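Local atomic coordinates of putative isocitrate dehydrogenase, NAD-dependent (Methylococcus capsulatus, PDB entry 6LKY), a protein that probably catalyses the NAD-dependent oxidative decarboxylation of isocitrate, using a bound magnesium ion. Residues M1-L6 with Q32-S37; N61-K66 with D255-E260. The protein carries 1 engineered substitution. All coordinates share one frame; numbering follows the deposited sequence.

In the fold
Both contacts pair parallel strands of one mixed sheet, and their inner strands, 2-7 and 63-66, are neighbours in it: Thr5 takes backbone hydrogen bonds to Ile63 and Phe65 between them. Interaction 1 closes the beta-alpha-beta unit at the margin of the sheet, where strand 31-35 is outermost within the chain; it is partly buried, with Lys3 and Gln32 exposed on one face and Trp33 against Ile4 and Leu6 on the other. Interaction 2, about 10 Å away between centres, is largely buried and joins strands far apart in sequence. Its charges meet directly, Lys66 with Glu260, beside NAD, whereas Lys3 and Asp34 of interaction 1 stay beyond salt-bridge distance.

Interaction 1 of 2, residues M1-L6 with Q32-S37; sequences MHKITL and QWDTQS
Trp33 lies alongside Ile4 on the face of the sheet that also carries Leu6, its CZ3 3.6 Å from Ile4 CG2. Chi1 of Trp33 (-58°) sets CG beside the backbone N. The six-membered part of the indole makes the contact with the neighbouring strand, where Leu6 CB comes within 3.9 Å of Trp33 CE3. Val21 and Ile24 of helix 13-26 touch the same side chain, and Glu25 of that helix accepts the bond from NE1. The backbones pair in parallel as the two strands of a beta-alpha-beta unit. Five hydrogen bonds join them, from Gln32 N to His2 O (2.7 Å) through to Gln36 N to Leu6 O (2.8 Å). On the opposite face the extended chains of Lys3 and Gln32 run side by side, CE to NE2 3.6 Å. Lys3 NZ stops 4.2 Å from Asp34 OD2, too far for a salt bridge. Asp34 OD2 is instead hydrogen-bonded to Ser57 of helix 52-61, and OD1 receives Gln36 NE2 (3.0 Å) from above the carboxylate plane. Thr5 CG2 touches Gln36 CG, while Thr5 OG1 is hydrogen-bonded to Ser57 and Asn61. The carboxylate is thus held by neutral donors, and Lys3 would probably add only a modest electrostatic pull.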
ATOM      1  N   MET A   1     -26.056  27.655 -17.120  0.53 55.62           N
ATOM      2  CA  MET A   1     -25.260  26.999 -18.151  0.53 56.82           C
ATOM      3  C   MET A   1     -25.115  25.495 -17.886  0.53 57.06           C
ATOM      4  O   MET A   1     -25.260  24.691 -18.805  0.53 58.19           O
ATOM      5  CB  MET A   1     -23.874  27.651 -18.263  0.53 53.52           C
ATOM      6  CG  MET A   1     -23.811  28.834 -19.221  0.53 60.06           C
ATOM      7  SD  MET A   1     -22.210  29.675 -19.274  0.53 65.33           S
ATOM      8  CE  MET A   1     -21.684  29.352 -20.953  0.53 59.76           C
ATOM      9  N   HIS A   2     -24.846  25.118 -16.634  1.00 50.91           N
ATOM     10  CA  HIS A   2     -24.478  23.744 -16.284  1.00 51.14           C
ATOM     11  C   HIS A   2     -25.415  23.174 -15.228  1.00 41.72           C
ATOM     12  O   HIS A   2     -25.517  23.726 -14.126  1.00 44.69           O
ATOM     13  CB  HIS A   2     -23.044  23.677 -15.768  1.00 47.39           C
ATOM     14  CG  HIS A   2     -22.020  24.121 -16.757  1.00 53.06           C
ATOM     15  ND1 HIS A   2     -21.670  23.365 -17.856  1.00 56.31           N
ATOM     16  CD2 HIS A   2     -21.241  25.228 -16.795  1.00 49.42           C
ATOM     17  CE1 HIS A   2     -20.729  23.995 -18.537  1.00 57.62           C
ATOM     18  NE2 HIS A   2     -20.449  25.126 -17.912  1.00 58.11           N
ATOM     19  N   LYS A   3     -26.059  22.051 -15.548  1.00 34.79           N
ATOM     20  CA  LYS A   3     -26.880  21.313 -14.597  1.00 41.33           C
ATOM     21  C   LYS A   3     -26.101  20.097 -14.093  1.00 45.39           C
ATOM     22  O   LYS A   3     -25.751  19.209 -14.880  1.00 41.15           O
ATOM     23  CB  LYS A   3     -28.199  20.879 -15.233  1.00 37.72           C
ATOM     24  CG  LYS A   3     -29.145  20.244 -14.232  1.00 47.44           C
ATOM     25  CD  LYS A   3     -30.512  19.982 -14.834  1.00 53.08           C
ATOM     26  CE  LYS A   3     -31.456  19.476 -13.772  1.00 43.89           C
ATOM     27  NZ  LYS A   3     -32.740  19.017 -14.356  1.00 50.84           N
ATOM     28  N   ILE A   4     -25.883  20.032 -12.776  1.00 42.85           N
ATOM     29  CA  ILE A   4     -24.949  19.090 -12.166  1.00 40.61           C
ATOM     30  C   ILE A   4     -25.621  18.382 -10.998  1.00 37.94           C
ATOM     31  O   ILE A   4     -26.156  19.040 -10.095  1.00 34.23           O
ATOM     32  CB  ILE A   4     -23.683  19.814 -11.680  1.00 37.96           C
ATOM     33  CG1 ILE A   4     -22.878  20.324 -12.874  1.00 35.75           C
ATOM     34  CG2 ILE A   4     -22.865  18.913 -10.739  1.00 35.53           C
ATOM     35  CD1 ILE A   4     -21.679  21.120 -12.487  1.00 24.99           C
ATOM     36  N   THR A   5     -25.571  17.043 -10.995  1.00 35.56           N
ATOM     37  CA  THR A   5     -26.118  16.294  -9.866  1.00 32.10           C
ATOM     38  C   THR A   5     -25.228  16.494  -8.646  1.00 34.38           C
ATOM     39  O   THR A   5     -24.002  16.443  -8.755  1.00 32.79           O
ATOM     40  CB  THR A   5     -26.237  14.807 -10.207  1.00 36.50           C
ATOM     41  OG1 THR A   5     -27.142  14.636 -11.304  1.00 31.38           O
ATOM     42  CG2 THR A   5     -26.743  14.006  -8.999  1.00 26.12           C
ATOM     43  N   LEU A   6     -25.843  16.773  -7.494  1.00 31.27           N
ATOM     44  CA  LEU A   6     -25.122  17.135  -6.278  1.00 31.85           C
ATOM     45  C   LEU A   6     -25.505  16.173  -5.162  1.00 32.11           C
ATOM     46  O   LEU A   6     -26.688  16.057  -4.818  1.00 34.84           O
ATOM     47  CB  LEU A   6     -25.436  18.576  -5.869  1.00 35.60           C
ATOM     48  CG  LEU A   6     -24.786  19.113  -4.593  1.00 35.86           C
ATOM     49  CD1 LEU A   6     -23.283  19.234  -4.798  1.00 33.09           C
ATOM     50  CD2 LEU A   6     -25.387  20.468  -4.187  1.00 35.74           C
ATOM     51  N   GLN A  32     -26.806  25.046 -12.218  1.00 34.77           N
ATOM     52  CA  GLN A  32     -28.062  24.554 -11.660  1.00 38.15           C
ATOM     53  C   GLN A  32     -27.767  23.242 -10.929  1.00 36.49           C
ATOM     54  O   GLN A  32     -27.564  22.202 -11.559  1.00 39.64           O
ATOM     55  CB  GLN A  32     -29.096  24.368 -12.765  1.00 37.19           C
ATOM     56  CG  GLN A  32     -30.507  24.057 -12.258  1.00 41.07           C
ATOM     57  CD  GLN A  32     -31.434  23.584 -13.366  1.00 51.91           C
ATOM     58  OE1 GLN A  32     -31.227  23.898 -14.539  1.00 54.85           O
ATOM     59  NE2 GLN A  32     -32.453  22.813 -13.000  1.00 55.95           N
ATOM     60  N   TRP A  33     -27.730  23.278  -9.595  1.00 38.71           N
ATOM     61  CA  TRP A  33     -27.497  22.063  -8.815  1.00 44.75           C
ATOM     62  C   TRP A  33     -28.759  21.207  -8.728  1.00 45.64           C
ATOM     63  O   TRP A  33     -29.840  21.701  -8.388  1.00 49.12           O
ATOM     64  CB  TRP A  33     -27.019  22.396  -7.405  1.00 33.72           C
ATOM     65  CG  TRP A  33     -25.784  23.197  -7.345  1.00 37.95           C
ATOM     66  CD1 TRP A  33     -25.685  24.519  -7.024  1.00 45.14           C
ATOM     67  CD2 TRP A  33     -24.450  22.743  -7.598  1.00 44.68           C
ATOM     68  NE1 TRP A  33     -24.373  24.920  -7.065  1.00 45.42           N
ATOM     69  CE2 TRP A  33     -23.592  23.851  -7.417  1.00 43.82           C
ATOM     70  CE3 TRP A  33     -23.894  21.509  -7.970  1.00 39.21           C
ATOM     71  CZ2 TRP A  33     -22.208  23.768  -7.597  1.00 44.51           C
ATOM     72  CZ3 TRP A  33     -22.517  21.426  -8.145  1.00 37.95           C
ATOM     73  CH2 TRP A  33     -21.690  22.551  -7.959  1.00 40.11           C
ATOM     74  N   ASP A  34     -28.607  19.918  -9.001  1.00 37.00           N
ATOM     75  CA  ASP A  34     -29.675  18.925  -8.906  1.00 32.19           C
ATOM     76  C   ASP A  34     -29.359  18.035  -7.702  1.00 41.71           C
ATOM     77  O   ASP A  34     -28.650  17.034  -7.821  1.00 37.31           O
ATOM     78  CB  ASP A  34     -29.757  18.139 -10.205  1.00 38.21           C
ATOM     79  CG  ASP A  34     -30.925  17.191 -10.245  1.00 39.15           C
ATOM     80  OD1 ASP A  34     -31.648  17.079  -9.227  1.00 41.96           O
ATOM     81  OD2 ASP A  34     -31.110  16.552 -11.304  1.00 41.23           O
ATOM     82  N   THR A  35     -29.876  18.418  -6.537  1.00 33.62           N
ATOM     83  CA  THR A  35     -29.522  17.755  -5.290  1.00 33.71           C
ATOM     84  C   THR A  35     -30.191  16.389  -5.183  1.00 37.72           C
ATOM     85  O   THR A  35     -31.414  16.269  -5.323  1.00 39.86           O
ATOM     86  CB  THR A  35     -29.908  18.631  -4.102  1.00 33.07           C
ATOM     87  OG1 THR A  35     -29.122  19.824  -4.139  1.00 42.52           O
ATOM     88  CG2 THR A  35     -29.640  17.906  -2.781  1.00 35.07           C
ATOM     89  N   GLN A  36     -29.378  15.362  -4.921  1.00 34.03           N
ATOM     90  CA  GLN A  36     -29.835  13.984  -4.792  1.00 32.78           C
ATOM     91  C   GLN A  36     -29.154  13.348  -3.587  1.00 27.67           C
ATOM     92  O   GLN A  36     -28.134  13.838  -3.102  1.00 41.02           O
ATOM     93  CB  GLN A  36     -29.529  13.178  -6.060  1.00 29.78           C
ATOM     94  CG  GLN A  36     -30.112  13.749  -7.309  1.00 30.40           C
ATOM     95  CD  GLN A  36     -31.608  13.571  -7.370  1.00 39.73           C
ATOM     96  OE1 GLN A  36     -32.180  12.777  -6.622  1.00 32.41           O
ATOM     97  NE2 GLN A  36     -32.254  14.311  -8.268  1.00 33.64           N
ATOM     98  N   SER A  37     -29.700  12.226  -3.128  1.00 32.71           N
ATOM     99  CA  SER A  37     -29.236  11.566  -1.912  1.00 32.94           C
ATOM    100  C   SER A  37     -28.608  10.208  -2.226  1.00 33.42           C
ATOM    101  O   SER A  37     -29.090   9.481  -3.100  1.00 27.28           O
ATOM    102  CB  SER A  37     -30.404  11.396  -0.940  1.00 29.54           C
ATOM    103  OG  SER A  37     -30.020  10.730   0.239  1.00 42.11           O
TER

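Interaction 2 of 2, residues N61-K66 with D255-E260; sequences NRICFK and DAALFE. With NAD (nicotinamide-adenine-dinucleotide), chain C.
The parallel pairing of strand 63-66 with strand 257-261 belongs to the mixed sheet of the isocitrate/isopropylmalate dehydrogenase fold and leads at its C-terminal end into the NAD pocket. Four backbone hydrogen bonds join the segments, among them Phe259 N to Cys64 O (2.8 Å) and Lys66 N to Phe259 O, with Lys66 N almost in line with the Phe259 C=O bond. Arg62, the first residue beyond helix 52-61, folds its side chain back at chi2 and chi3, and its NE gives a nearly straight bond of 2.6 Å to Asp255 O. That oxygen lies in the guanidinium plane, with NE above the plane of the carbonyl; NH2 adds only a weak bond, and NH1 turns to Arg59 O. An alanine in place of Arg62 would probably leave Asp255 O without this donor and the loop before strand 257-261 less firmly held to the helix end. Between the ends, Cys64 SG, anti to its backbone N (chi1 -179°), packs on Leu258 CD1 at 3.7 Å. On the other face Ile63 CG2 meets the edge of the Phe259 ring at CE1, and helix 278-290 covers Phe65 and Phe259. At the pocket, Lys66 bends at chi3 and chi4, its CE lying 3.7 Å from Leu258 CD2. Asn81 also binds its NZ, while Arg85 forms a salt bridge to Glu260 OE2. Glu260 OE1 lies 3.0 Å from NAD O7N, and Lys66 NZ reaches Glu260 OE1 from the anti side of the carboxylate, 30° out of its plane, in a 2.6 Å salt bridge.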
ATOM      1  N   ASN A  61     -27.872  14.232 -16.398  1.00 40.84           N
ATOM      2  CA  ASN A  61     -26.980  15.389 -16.395  1.00 35.60           C
ATOM      3  C   ASN A  61     -25.574  15.083 -16.900  1.00 39.13           C
ATOM      4  O   ASN A  61     -24.915  15.988 -17.423  1.00 36.28           O
ATOM      5  CB  ASN A  61     -26.897  15.983 -14.990  1.00 40.67           C
ATOM      6  CG  ASN A  61     -28.240  16.478 -14.491  1.00 42.28           C
ATOM      7  OD1 ASN A  61     -29.144  16.752 -15.286  1.00 46.72           O
ATOM      8  ND2 ASN A  61     -28.374  16.606 -13.172  1.00 36.61           N
ATOM      9  N   ARG A  62     -25.074  13.864 -16.681  1.00 38.86           N
ATOM     10  CA  ARG A  62     -23.763  13.361 -17.103  1.00 42.09           C
ATOM     11  C   ARG A  62     -22.637  13.892 -16.220  1.00 40.58           C
ATOM     12  O   ARG A  62     -21.488  13.493 -16.425  1.00 47.30           O
ATOM     13  CB  ARG A  62     -23.407  13.684 -18.569  1.00 40.12           C
ATOM     14  CG  ARG A  62     -24.400  13.205 -19.635  1.00 43.09           C
ATOM     15  CD  ARG A  62     -25.081  11.865 -19.312  1.00 53.50           C
ATOM     16  NE  ARG A  62     -24.234  10.676 -19.479  1.00 61.19           N
ATOM     17  CZ  ARG A  62     -24.685   9.422 -19.419  1.00 49.01           C
ATOM     18  NH1 ARG A  62     -25.974   9.184 -19.222  1.00 54.24           N
ATOM     19  NH2 ARG A  62     -23.857   8.398 -19.576  1.00 58.27           N
ATOM     20  N   ILE A  63     -22.911  14.786 -15.269  1.00 38.73           N
ATOM     21  CA  ILE A  63     -21.899  15.338 -14.374  1.00 32.30           C
ATOM     22  C   ILE A  63     -22.424  15.268 -12.946  1.00 34.26           C
ATOM     23  O   ILE A  63     -23.587  15.596 -12.683  1.00 32.79           O
ATOM     24  CB  ILE A  63     -21.524  16.791 -14.737  1.00 37.12           C
ATOM     25  CG1 ILE A  63     -21.195  16.914 -16.226  1.00 38.58           C
ATOM     26  CG2 ILE A  63     -20.347  17.267 -13.902  1.00 29.48           C
ATOM     27  CD1 ILE A  63     -19.901  16.219 -16.620  1.00 43.31           C
ATOM     28  N   CYS A  64     -21.561  14.853 -12.022  1.00 34.73           N
ATOM     29  CA  CYS A  64     -21.953  14.659 -10.636  1.00 32.66           C
ATOM     30  C   CYS A  64     -20.840  15.137  -9.717  1.00 29.56           C
ATOM     31  O   CYS A  64     -19.657  14.915  -9.983  1.00 31.67           O
ATOM     32  CB  CYS A  64     -22.303  13.187 -10.357  1.00 24.82           C
ATOM     33  SG  CYS A  64     -22.840  12.848  -8.667  1.00 33.90           S
ATOM     34  N   PHE A  65     -21.238  15.831  -8.660  1.00 23.72           N
ATOM     35  CA  PHE A  65     -20.365  16.326  -7.603  1.00 25.29           C
ATOM     36  C   PHE A  65     -20.789  15.596  -6.331  1.00 31.62           C
ATOM     37  O   PHE A  65     -21.921  15.773  -5.866  1.00 33.52           O
ATOM     38  CB  PHE A  65     -20.523  17.837  -7.475  1.00 24.06           C
ATOM     39  CG  PHE A  65     -19.410  18.516  -6.751  1.00 29.55           C
ATOM     40  CD1 PHE A  65     -18.088  18.238  -7.055  1.00 28.32           C
ATOM     41  CD2 PHE A  65     -19.690  19.472  -5.787  1.00 25.38           C
ATOM     42  CE1 PHE A  65     -17.065  18.894  -6.384  1.00 28.86           C
ATOM     43  CE2 PHE A  65     -18.669  20.118  -5.111  1.00 29.37           C
ATOM     44  CZ  PHE A  65     -17.362  19.835  -5.408  1.00 30.81           C
ATOM     45  N   LYS A  66     -19.905  14.762  -5.781  1.00 28.12           N
ATOM     46  CA  LYS A  66     -20.305  13.765  -4.790  1.00 31.58           C
ATOM     47  C   LYS A  66     -19.442  13.870  -3.540  1.00 25.47           C
ATOM     48  O   LYS A  66     -18.220  13.725  -3.609  1.00 22.77           O
ATOM     49  CB  LYS A  66     -20.223  12.346  -5.371  1.00 27.12           C
ATOM     50  CG  LYS A  66     -20.793  11.275  -4.441  1.00 28.58           C
ATOM     51  CD  LYS A  66     -20.277   9.861  -4.772  1.00 27.09           C
ATOM     52  CE  LYS A  66     -18.761   9.776  -4.733  1.00 27.00           C
ATOM     53  NZ  LYS A  66     -18.159   9.867  -3.364  1.00 19.94           N
ATOM     54  N   ASP A 255     -19.044   8.921 -21.333  1.00 41.52           N
ATOM     55  CA  ASP A 255     -20.326   9.606 -21.381  1.00 46.25           C
ATOM     56  C   ASP A 255     -20.683  10.341 -20.100  1.00 46.44           C
ATOM     57  O   ASP A 255     -21.753  10.962 -20.041  1.00 41.15           O
ATOM     58  CB  ASP A 255     -21.443   8.599 -21.692  1.00 43.27           C
ATOM     59  CG  ASP A 255     -21.519   8.259 -23.152  1.00 53.08           C
ATOM     60  OD1 ASP A 255     -20.850   8.945 -23.955  1.00 64.87           O
ATOM     61  OD2 ASP A 255     -22.240   7.302 -23.497  1.00 64.50           O
ATOM     62  N   ALA A 256     -19.842  10.281 -19.073  1.00 36.52           N
ATOM     63  CA  ALA A 256     -20.204  10.881 -17.801  1.00 32.11           C
ATOM     64  C   ALA A 256     -18.942  11.061 -16.978  1.00 29.08           C
ATOM     65  O   ALA A 256     -17.898  10.468 -17.269  1.00 32.17           O
ATOM     66  CB  ALA A 256     -21.245  10.040 -17.047  1.00 30.82           C
ATOM     67  N   ALA A 257     -19.055  11.887 -15.941  1.00 23.68           N
ATOM     68  CA  ALA A 257     -17.931  12.168 -15.067  1.00 27.72           C
ATOM     69  C   ALA A 257     -18.464  12.512 -13.687  1.00 29.23           C
ATOM     70  O   ALA A 257     -19.489  13.191 -13.561  1.00 29.15           O
ATOM     71  CB  ALA A 257     -17.069  13.319 -15.604  1.00 29.49           C
ATOM     72  N   LEU A 258     -17.756  12.046 -12.658  1.00 28.92           N
ATOM     73  CA  LEU A 258     -18.158  12.249 -11.273  1.00 23.41           C
ATOM     74  C   LEU A 258     -16.942  12.672 -10.460  1.00 28.88           C
ATOM     75  O   LEU A 258     -15.922  11.973 -10.445  1.00 31.07           O
ATOM     76  CB  LEU A 258     -18.793  10.971 -10.712  1.00 25.49           C
ATOM     77  CG  LEU A 258     -19.306  10.982  -9.262  1.00 34.45           C
ATOM     78  CD1 LEU A 258     -20.492  10.040  -9.118  1.00 27.17           C
ATOM     79  CD2 LEU A 258     -18.198  10.607  -8.270  1.00 29.17           C
ATOM     80  N   PHE A 259     -17.051  13.793  -9.757  1.00 22.72           N
ATOM     81  CA  PHE A 259     -15.899  14.388  -9.094  1.00 28.20           C
ATOM     82  C   PHE A 259     -16.075  14.315  -7.584  1.00 27.63           C
ATOM     83  O   PHE A 259     -17.189  14.487  -7.080  1.00 26.24           O
ATOM     84  CB  PHE A 259     -15.691  15.825  -9.596  1.00 25.98           C
ATOM     85  CG  PHE A 259     -15.486  15.882 -11.075  1.00 25.80           C
ATOM     86  CD1 PHE A 259     -16.571  15.887 -11.935  1.00 20.41           C
ATOM     87  CD2 PHE A 259     -14.210  15.833 -11.608  1.00 26.55           C
ATOM     88  CE1 PHE A 259     -16.386  15.889 -13.300  1.00 27.79           C
ATOM     89  CE2 PHE A 259     -14.014  15.833 -12.975  1.00 28.28           C
ATOM     90  CZ  PHE A 259     -15.096  15.852 -13.823  1.00 24.41           C
ATOM     91  N   GLU A 260     -14.987  14.014  -6.863  1.00 20.79           N
ATOM     92  CA  GLU A 260     -15.131  13.775  -5.432  1.00 23.37           C
ATOM     93  C   GLU A 260     -13.804  13.995  -4.721  1.00 24.51           C
ATOM     94  O   GLU A 260     -12.738  13.987  -5.334  1.00 23.31           O
ATOM     95  CB  GLU A 260     -15.616  12.343  -5.163  1.00 24.68           C
ATOM     96  CG  GLU A 260     -14.613  11.289  -5.671  1.00 25.40           C
ATOM     97  CD  GLU A 260     -15.039   9.839  -5.387  1.00 32.88           C
ATOM     98  OE1 GLU A 260     -15.797   9.608  -4.418  1.00 31.38           O
ATOM     99  OE2 GLU A 260     -14.609   8.930  -6.136  1.00 31.16           O
TER
HETATM  100  PA  NAD C 501     -11.625   8.435   6.217  1.00 28.31           P
HETATM  101  O1A NAD C 501     -13.090   8.753   6.393  1.00 26.13           O
HETATM  102  O2A NAD C 501     -11.089   9.055   4.964  1.00 28.02           O
HETATM  103  O5B NAD C 501     -10.827   8.900   7.524  1.00 27.75           O
HETATM  104  C5B NAD C 501      -9.435   8.609   7.611  1.00 29.52           C
HETATM  105  C4B NAD C 501      -8.772   9.648   8.494  1.00 34.17           C
HETATM  106  O4B NAD C 501      -8.648  10.851   7.708  1.00 29.16           O
HETATM  107  C3B NAD C 501      -9.655   9.946   9.700  1.00 27.47           C
HETATM  108  O3B NAD C 501      -8.867  10.103  10.871  1.00 35.01           O
HETATM  109  C2B NAD C 501     -10.330  11.255   9.322  1.00 32.21           C
HETATM  110  O2B NAD C 501     -10.690  12.077  10.443  1.00 34.14           O
HETATM  111  C1B NAD C 501      -9.334  11.909   8.375  1.00 25.05           C
HETATM  112  N9A NAD C 501     -10.167  12.712   7.490  1.00 29.08           N
HETATM  113  C8A NAD C 501     -10.435  12.243   6.118  1.00 28.48           C
HETATM  114  N7A NAD C 501     -11.089  13.460   5.599  1.00 25.48           N
HETATM  115  C5A NAD C 501     -10.150  14.516   5.964  1.00 32.06           C
HETATM  116  C6A NAD C 501     -10.861  15.844   6.157  1.00 25.57           C
HETATM  117  N6A NAD C 501     -11.249  16.372   4.840  1.00 25.00           N
HETATM  118  N1A NAD C 501      -9.906  16.763   6.793  1.00 28.51           N
HETATM  119  C2A NAD C 501      -9.467  16.348   8.141  1.00 30.51           C
HETATM  120  N3A NAD C 501      -9.890  14.980   8.451  1.00 33.03           N
HETATM  121  C4A NAD C 501      -9.657  14.082   7.322  1.00 32.69           C
HETATM  122  O3  NAD C 501     -11.395   6.854   6.066  1.00 25.92           O
HETATM  123  PN  NAD C 501     -12.045   5.712   6.973  1.00 22.18           P
HETATM  124  O1N NAD C 501     -12.256   6.112   8.399  1.00 21.93           O
HETATM  125  O2N NAD C 501     -11.114   4.517   6.840  1.00 26.91           O
HETATM  126  O5D NAD C 501     -13.473   5.370   6.318  1.00 23.39           O
HETATM  127  C5D NAD C 501     -14.658   6.055   6.758  1.00 22.79           C
HETATM  128  C4D NAD C 501     -15.793   5.778   5.780  1.00 24.53           C
HETATM  129  O4D NAD C 501     -15.610   6.497   4.548  1.00 23.45           O
HETATM  130  C3D NAD C 501     -15.877   4.290   5.436  1.00 24.28           C
HETATM  131  O3D NAD C 501     -17.245   3.902   5.538  1.00 22.16           O
HETATM  132  C2D NAD C 501     -15.413   4.238   3.992  1.00 22.63           C
HETATM  133  O2D NAD C 501     -16.024   3.205   3.221  1.00 21.40           O
HETATM  134  C1D NAD C 501     -15.832   5.597   3.447  1.00 25.10           C
HETATM  135  N1N NAD C 501     -15.064   5.866   2.204  1.00 26.09           N
HETATM  136  C2N NAD C 501     -15.635   6.919   1.376  1.00 24.77           C
HETATM  137  C3N NAD C 501     -14.857   6.894   0.080  1.00 29.98           C
HETATM  138  C7N NAD C 501     -15.573   7.597  -1.078  1.00 28.19           C
HETATM  139  O7N NAD C 501     -14.668   8.294  -1.925  1.00 38.03           O
HETATM  140  N7N NAD C 501     -16.664   8.442  -0.598  1.00 17.60           N
HETATM  141  C4N NAD C 501     -13.395   7.283   0.235  1.00 24.63           C
HETATM  142  C5N NAD C 501     -12.728   6.560   1.388  1.00 24.98           C
HETATM  143  C6N NAD C 501     -13.622   6.013   2.505  1.00 24.58           C